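Local atomic coordinates of hypothetical protein PH1109 (Pyrococcus horikoshii, PDB entry 2D59), a protein that is of unknown function but carries a CoA-binding domain of the Rossmann-like type, built round a five-stranded parallel beta-sheet. Residues A[104-110]-A[127-133]; A[84-90]-A[110-114]. All coordinates share one frame. Numbering follows the deposited sequence.

Interaction 1. Residues A[104-110]-A[127-133]; sequences VVWFQYN and IVANRCM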
loop_
_atom_site.group_PDB
_atom_site.type_symbol
_atom_site.label_atom_id
_atom_site.label_comp_id
_atom_site.label_asym_id
_atom_site.label_seq_id
_atom_site.Cartn_x
_atom_site.Cartn_y
_atom_site.Cartn_z
ATOM N N VAL A 104 4.879 0.764 7.373
ATOM C CA VAL A 104 5.122 1.536 6.159
ATOM C C VAL A 104 3.842 2.057 5.516
ATOM O O VAL A 104 2.821 1.372 5.495
ATOM C CB VAL A 104 5.850 0.663 5.101
ATOM C CG1 VAL A 104 6.057 1.447 3.812
ATOM C CG2 VAL A 104 7.182 0.178 5.650
ATOM N N VAL A 105 3.903 3.285 5.013
ATOM C CA VAL A 105 2.782 3.877 4.299
ATOM C C VAL A 105 3.341 4.025 2.890
ATOM O O VAL A 105 4.377 4.656 2.688
ATOM C CB VAL A 105 2.393 5.265 4.847
ATOM C CG1 VAL A 105 1.232 5.833 4.033
ATOM C CG2 VAL A 105 1.995 5.150 6.307
ATOM N N TRP A 106 2.665 3.420 1.924
ATOM C CA TRP A 106 3.122 3.465 0.547
ATOM C C TRP A 106 2.146 4.232 -0.338
ATOM O O TRP A 106 1.042 3.762 -0.605
ATOM C CB TRP A 106 3.295 2.034 0.028
ATOM C CG TRP A 106 3.963 1.930 -1.311
ATOM C CD1 TRP A 106 3.563 2.524 -2.475
ATOM C CD2 TRP A 106 5.132 1.163 -1.634
ATOM N NE1 TRP A 106 4.406 2.172 -3.499
ATOM C CE2 TRP A 106 5.376 1.336 -3.014
ATOM C CE3 TRP A 106 5.991 0.339 -0.893
ATOM C CZ2 TRP A 106 6.451 0.724 -3.670
ATOM C CZ3 TRP A 106 7.060 -0.273 -1.546
ATOM C CH2 TRP A 106 7.277 -0.076 -2.922
ATOM N N PHE A 107 2.561 5.417 -0.781
ATOM C CA PHE A 107 1.743 6.255 -1.652
ATOM C C PHE A 107 1.990 5.882 -3.111
ATOM O O PHE A 107 3.080 6.102 -3.641
ATOM C CB PHE A 107 2.095 7.732 -1.447
ATOM C CG PHE A 107 1.636 8.298 -0.128
ATOM C CD1 PHE A 107 0.373 8.874 -0.001
ATOM C CD2 PHE A 107 2.474 8.271 0.981
ATOM C CE1 PHE A 107 -0.044 9.418 1.215
ATOM C CE2 PHE A 107 2.066 8.813 2.202
ATOM C CZ PHE A 107 0.804 9.387 2.317
ATOM N N GLN A 108 0.981 5.310 -3.759
ATOM C CA GLN A 108 1.102 4.939 -5.162
ATOM C C GLN A 108 1.058 6.227 -5.989
ATOM O O GLN A 108 0.838 7.312 -5.449
ATOM C CB GLN A 108 -0.048 4.010 -5.560
ATOM C CG GLN A 108 -0.010 2.623 -4.921
ATOM C CD GLN A 108 0.858 1.638 -5.681
ATOM O OE1 GLN A 108 0.872 1.628 -6.914
ATOM N NE2 GLN A 108 1.564 0.784 -4.951
ATOM N N TYR A 109 1.266 6.109 -7.293
ATOM C CA TYR A 109 1.260 7.273 -8.171
ATOM C C TYR A 109 0.012 8.147 -8.032
ATOM O O TYR A 109 -1.111 7.647 -7.956
ATOM C CB TYR A 109 1.416 6.828 -9.629
ATOM C CG TYR A 109 2.744 6.161 -9.923
ATOM C CD1 TYR A 109 3.945 6.802 -9.623
ATOM C CD2 TYR A 109 2.801 4.895 -10.511
ATOM C CE1 TYR A 109 5.170 6.202 -9.899
ATOM C CE2 TYR A 109 4.026 4.286 -10.792
ATOM C CZ TYR A 109 5.205 4.949 -10.484
ATOM O OH TYR A 109 6.422 4.369 -10.770
ATOM N N ASN A 110 0.235 9.458 -7.990
ATOM C CA ASN A 110 -0.833 10.448 -7.892
ATOM C C ASN A 110 -1.742 10.317 -6.672
ATOM O O ASN A 110 -2.947 10.544 -6.769
ATOM C CB ASN A 110 -1.689 10.412 -9.163
ATOM C CG ASN A 110 -0.872 10.620 -10.424
ATOM O OD1 ASN A 110 -0.000 9.815 -10.753
ATOM N ND2 ASN A 110 -1.149 11.705 -11.137
ATOM N N ILE A 127 8.018 6.055 5.006
ATOM C CA ILE A 127 7.256 6.555 3.869
ATOM C C ILE A 127 7.855 6.233 2.504
ATOM O O ILE A 127 9.015 6.543 2.223
ATOM C CB ILE A 127 7.080 8.086 3.978
ATOM C CG1 ILE A 127 6.410 8.424 5.311
ATOM C CG2 ILE A 127 6.234 8.616 2.816
ATOM C CD1 ILE A 127 6.388 9.895 5.627
ATOM N N VAL A 128 7.057 5.582 1.665
ATOM C CA VAL A 128 7.461 5.280 0.301
ATOM C C VAL A 128 6.460 6.119 -0.478
ATOM O O VAL A 128 5.261 6.078 -0.191
ATOM C CB VAL A 128 7.294 3.784 -0.047
ATOM C CG1 VAL A 128 7.651 3.550 -1.512
ATOM C CG2 VAL A 128 8.190 2.941 0.853
ATOM N N ALA A 129 6.936 6.906 -1.434
ATOM C CA ALA A 129 6.016 7.764 -2.166
ATOM C C ALA A 129 6.300 7.925 -3.646
ATOM O O ALA A 129 7.449 8.082 -4.079
ATOM C CB ALA A 129 5.955 9.132 -1.495
ATOM N N ASN A 130 5.214 7.902 -4.411
ATOM C CA ASN A 130 5.247 8.029 -5.857
ATOM C C ASN A 130 6.042 6.907 -6.512
ATOM O O ASN A 130 6.928 7.138 -7.335
ATOM C CB ASN A 130 5.798 9.393 -6.269
ATOM C CG ASN A 130 5.196 9.879 -7.569
ATOM O OD1 ASN A 130 3.979 9.823 -7.751
ATOM N ND2 ASN A 130 6.038 10.361 -8.478
ATOM N N ARG A 131 5.714 5.685 -6.104
ATOM C CA ARG A 131 6.307 4.464 -6.632
ATOM C C ARG A 131 5.149 3.472 -6.651
ATOM O O ARG A 131 4.131 3.690 -5.995
ATOM C CB ARG A 131 7.396 3.904 -5.706
ATOM C CG ARG A 131 8.562 4.822 -5.393
ATOM C CD ARG A 131 9.619 4.013 -4.649
ATOM N NE ARG A 131 10.649 4.835 -4.020
ATOM C CZ ARG A 131 11.926 4.848 -4.387
ATOM N NH1 ARG A 131 12.340 4.087 -5.392
ATOM N NH2 ARG A 131 12.793 5.612 -3.738
ATOM N N CYS A 132 5.304 2.389 -7.398
ATOM C CA CYS A 132 4.279 1.360 -7.469
ATOM C C CYS A 132 4.869 0.073 -6.904
ATOM O O CYS A 132 5.969 -0.322 -7.288
ATOM C CB CYS A 132 3.850 1.141 -8.918
ATOM S SG CYS A 132 2.733 -0.256 -9.138
ATOM N N MET A 133 4.154 -0.584 -5.994
ATOM C CA MET A 133 4.670 -1.818 -5.404
ATOM C C MET A 133 5.018 -2.868 -6.452
ATOM O O MET A 133 6.013 -3.577 -6.318
ATOM C CB MET A 133 3.681 -2.398 -4.388
ATOM C CG MET A 133 3.610 -1.609 -3.083
ATOM S SD MET A 133 2.857 -2.557 -1.733
ATOM C CE MET A 133 4.275 -3.584 -1.214
HETATM O O HOH W 1 2.122 10.176 -5.254
HETATM O O HOH W 2 7.531 2.358 -9.057
HETATM O O HOH W 3 8.813 6.180 -9.062
HETATM O O HOH W 4 2.027 11.528 -8.704
#

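Interaction 2. Residues A[84-90]-A[110-114]; sequences FVKPKLT and NTYNR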
loop_
_atom_site.group_PDB
_atom_site.type_symbol
_atom_site.label_atom_id
_atom_site.label_comp_id
_atom_site.label_asym_id
_atom_site.label_seq_id
_atom_site.Cartn_x
_atom_site.Cartn_y
_atom_site.Cartn_z
ATOM N N PHE A 84 -4.139 3.647 -2.920
ATOM C CA PHE A 84 -4.530 3.888 -4.302
ATOM C C PHE A 84 -5.594 4.983 -4.394
ATOM O O PHE A 84 -6.116 5.259 -5.475
ATOM C CB PHE A 84 -5.053 2.595 -4.936
ATOM C CG PHE A 84 -3.969 1.627 -5.316
ATOM C CD1 PHE A 84 -3.338 1.722 -6.553
ATOM C CD2 PHE A 84 -3.563 0.634 -4.428
ATOM C CE1 PHE A 84 -2.313 0.839 -6.903
ATOM C CE2 PHE A 84 -2.540 -0.251 -4.766
ATOM C CZ PHE A 84 -1.916 -0.149 -6.005
ATOM N N VAL A 85 -5.899 5.617 -3.265
ATOM C CA VAL A 85 -6.915 6.671 -3.233
ATOM C C VAL A 85 -6.375 8.088 -3.436
ATOM O O VAL A 85 -5.175 8.338 -3.318
ATOM C CB VAL A 85 -7.711 6.631 -1.908
ATOM C CG1 VAL A 85 -8.430 5.296 -1.778
ATOM C CG2 VAL A 85 -6.782 6.857 -0.721
ATOM N N LYS A 86 -7.284 9.012 -3.741
ATOM C CA LYS A 86 -6.936 10.409 -3.982
ATOM C C LYS A 86 -6.239 11.019 -2.773
ATOM O O LYS A 86 -6.523 10.655 -1.634
ATOM C CB LYS A 86 -8.198 11.217 -4.309
ATOM C CG LYS A 86 -9.225 10.451 -5.127
ATOM C CD LYS A 86 -8.616 9.847 -6.383
ATOM C CE LYS A 86 -9.550 8.807 -6.989
ATOM N NZ LYS A 86 -9.862 7.720 -6.011
ATOM N N PRO A 87 -5.318 11.964 -3.009
ATOM C CA PRO A 87 -4.575 12.628 -1.936
ATOM C C PRO A 87 -5.440 13.090 -0.763
ATOM O O PRO A 87 -5.089 12.877 0.395
ATOM C CB PRO A 87 -3.911 13.797 -2.658
ATOM C CG PRO A 87 -3.627 13.221 -4.006
ATOM C CD PRO A 87 -4.922 12.500 -4.325
ATOM N N LYS A 88 -6.569 13.714 -1.074
ATOM C CA LYS A 88 -7.473 14.229 -0.053
ATOM C C LYS A 88 -8.057 13.141 0.845
ATOM O O LYS A 88 -8.541 13.429 1.940
ATOM C CB LYS A 88 -8.614 15.007 -0.716
ATOM C CG LYS A 88 -9.443 15.849 0.241
ATOM C CD LYS A 88 -8.623 16.994 0.822
ATOM C CE LYS A 88 -9.458 17.859 1.751
ATOM N NZ LYS A 88 -8.680 19.012 2.285
ATOM N N LEU A 89 -8.004 11.892 0.389
ATOM C CA LEU A 89 -8.553 10.782 1.159
ATOM C C LEU A 89 -7.510 9.951 1.901
ATOM O O LEU A 89 -7.860 9.089 2.707
ATOM C CB LEU A 89 -9.361 9.865 0.238
ATOM C CG LEU A 89 -10.509 10.521 -0.533
ATOM C CD1 LEU A 89 -11.133 9.508 -1.481
ATOM C CD2 LEU A 89 -11.543 11.057 0.446
ATOM N N THR A 90 -6.232 10.205 1.639
ATOM C CA THR A 90 -5.178 9.442 2.293
ATOM C C THR A 90 -5.036 9.734 3.782
ATOM O O THR A 90 -4.606 8.870 4.545
ATOM C CB THR A 90 -3.814 9.677 1.616
ATOM O OG1 THR A 90 -3.428 11.048 1.763
ATOM C CG2 THR A 90 -3.896 9.326 0.136
ATOM N N ASN A 110 0.235 9.458 -7.990
ATOM C CA ASN A 110 -0.833 10.448 -7.892
ATOM C C ASN A 110 -1.742 10.317 -6.672
ATOM O O ASN A 110 -2.947 10.544 -6.769
ATOM C CB ASN A 110 -1.689 10.412 -9.163
ATOM C CG ASN A 110 -0.872 10.620 -10.424
ATOM O OD1 ASN A 110 -0.000 9.815 -10.753
ATOM N ND2 ASN A 110 -1.149 11.705 -11.137
ATOM N N THR A 111 -1.170 9.960 -5.527
ATOM C CA THR A 111 -1.953 9.825 -4.301
ATOM C C THR A 111 -1.314 10.590 -3.143
ATOM O O THR A 111 -1.914 10.733 -2.078
ATOM C CB THR A 111 -2.063 8.350 -3.851
ATOM O OG1 THR A 111 -0.796 7.913 -3.342
ATOM C CG2 THR A 111 -2.459 7.459 -5.012
ATOM N N TYR A 112 -0.102 11.088 -3.350
ATOM C CA TYR A 112 0.612 11.777 -2.282
ATOM C C TYR A 112 0.018 13.086 -1.763
ATOM O O TYR A 112 -0.369 13.966 -2.533
ATOM C CB TYR A 112 2.067 12.005 -2.699
ATOM C CG TYR A 112 2.973 12.341 -1.544
ATOM C CD1 TYR A 112 3.264 13.666 -1.215
ATOM C CD2 TYR A 112 3.534 11.328 -0.767
ATOM C CE1 TYR A 112 4.098 13.973 -0.139
ATOM C CE2 TYR A 112 4.365 11.620 0.307
ATOM C CZ TYR A 112 4.645 12.942 0.614
ATOM O OH TYR A 112 5.484 13.215 1.670
ATOM N N ASN A 113 -0.043 13.191 -0.439
ATOM C CA ASN A 113 -0.543 14.373 0.261
ATOM C C ASN A 113 0.490 14.626 1.355
ATOM O O ASN A 113 0.737 13.751 2.185
ATOM C CB ASN A 113 -1.907 14.090 0.901
ATOM C CG ASN A 113 -2.430 15.269 1.702
ATOM O OD1 ASN A 113 -3.059 16.178 1.160
ATOM N ND2 ASN A 113 -2.153 15.270 2.997
ATOM N N ARG A 114 1.100 15.808 1.364
ATOM C CA ARG A 114 2.131 16.091 2.358
ATOM C C ARG A 114 1.648 16.104 3.804
ATOM O O ARG A 114 2.391 15.727 4.707
ATOM C CB ARG A 114 2.845 17.411 2.046
ATOM C CG ARG A 114 2.007 18.662 2.206
ATOM C CD ARG A 114 2.894 19.899 2.093
ATOM N NE ARG A 114 3.858 19.973 3.191
ATOM C CZ ARG A 114 3.537 20.290 4.442
ATOM N NH1 ARG A 114 4.469 20.330 5.386
ATOM N NH2 ARG A 114 2.282 20.582 4.748
#

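Interaction 1. Residues A[104-110]-A[127-133]
The indole of Trp-106 is sandwiched between Val-128 and Met-133: Val-128 CG1 lies 3.4 Å from the centroid of the six-membered ring of Trp-106, 11° off its normal, and Met-133 CG lies 3.5 Å from the same centroid over the opposite face, 14° off. Both are CH-pi contacts, and Met-133 SD, 4.6 Å from that centroid, adds an oblique Met-aromatic contact. At the ring edge, Trp-106 NE1 donates to Arg-131 O (2.9 Å, 160°), which links the indole to the segment after strand 126-129. The backbones form a parallel ladder, with strand axes 4.6 Å apart at 9°. Val-128 N donates to Val-105 O (3.0 Å), Phe-107 N to Val-128 O (2.8 Å), and Asn-130 N to Phe-107 O (2.9 Å); the last bends to 132° as the strands end. On the sheet face away from Trp-106, Phe-107 CB meets Ala-129 CB at 4.1 Å and Phe-107 CD2 meets Ile-127 CG2 at 4.2 Å. Beyond the strands, a water donates to Gln-108 O and Asn-130 OD1 (both 3.1 Å), while Asn-130 ND2 is hydrogen-bonded to Arg-5 O. Cys-132 is the N-cap of helix 133-141. Gln-108 NE2 is hydrogen-bonded to Asp-82 OD1, while Arg-131 forms salt bridges with Asp-8 and Glu-136. These strands belong to a beta-alpha-beta unit at the sheet's edge: its helix 114-122 packs on the Phe-107 and Ile-127 face, helix 12-21 packs against Trp-106 and Met-133, and strand 80-83 flanks strand 104-107.

Interaction 2. Residues A[84-90]-A[110-114]
Two loops at the C-terminal ends of neighbouring strands of this Rossmann-like sheet pass close to each other, with Pro-87 CA 4.5 Å from Thr-111 CA. Each leads into a helix: segment 84-90 runs into helix 87-100, and Asn-113 is the N-cap of helix 114-122. The contact consists of van der Waals packing and a CA-H...O contact from Pro-87 CA to Thr-111 O (3.3 Å, 141° at the hydrogen), with 288 Å² buried in all. Pro-87 fits along the other backbone, its CB 3.5 Å from Tyr-112 O and its CD 3.7 Å from Asn-110 O. Thr-111 CB approaches Val-85 O to 3.2 Å; that carbonyl oxygen is buried without a polar partner, whereas Thr-111 OG1 is hydrogen-bonded to Gln-108 O. Thr-90 points toward the loop, its CG2 3.3 Å from Thr-111 O. Thr-90 OG1 donates a hydrogen bond to Pro-87 O (2.8 Å) within its own segment, and Asn-113 CB lies 3.4 Å from that same Pro-87 O.

The centres of interactions 1 and 2 lie about 10 Å apart, and the two share Asn-110, where the segment after strand 104-107 passes from one contact to the other. Their segments alternate along the chain: 84-90, 104-110, 110-114, 127-133. Interaction 1 pairs the last two strands of the parallel sheet, whereas interaction 2 joins the loops leading into helices 87-100 and 114-122. Direct packing links them: Ala-129 CB lies 3.3 Å from Tyr-112 CD2, Phe-107 CE1 lies 3.8 Å from Thr-90 OG1, and the rings of Phe-107 and Tyr-112 meet edge-to-face. Strand pairing and loop packing therefore form one continuous region of the CoA-binding domain.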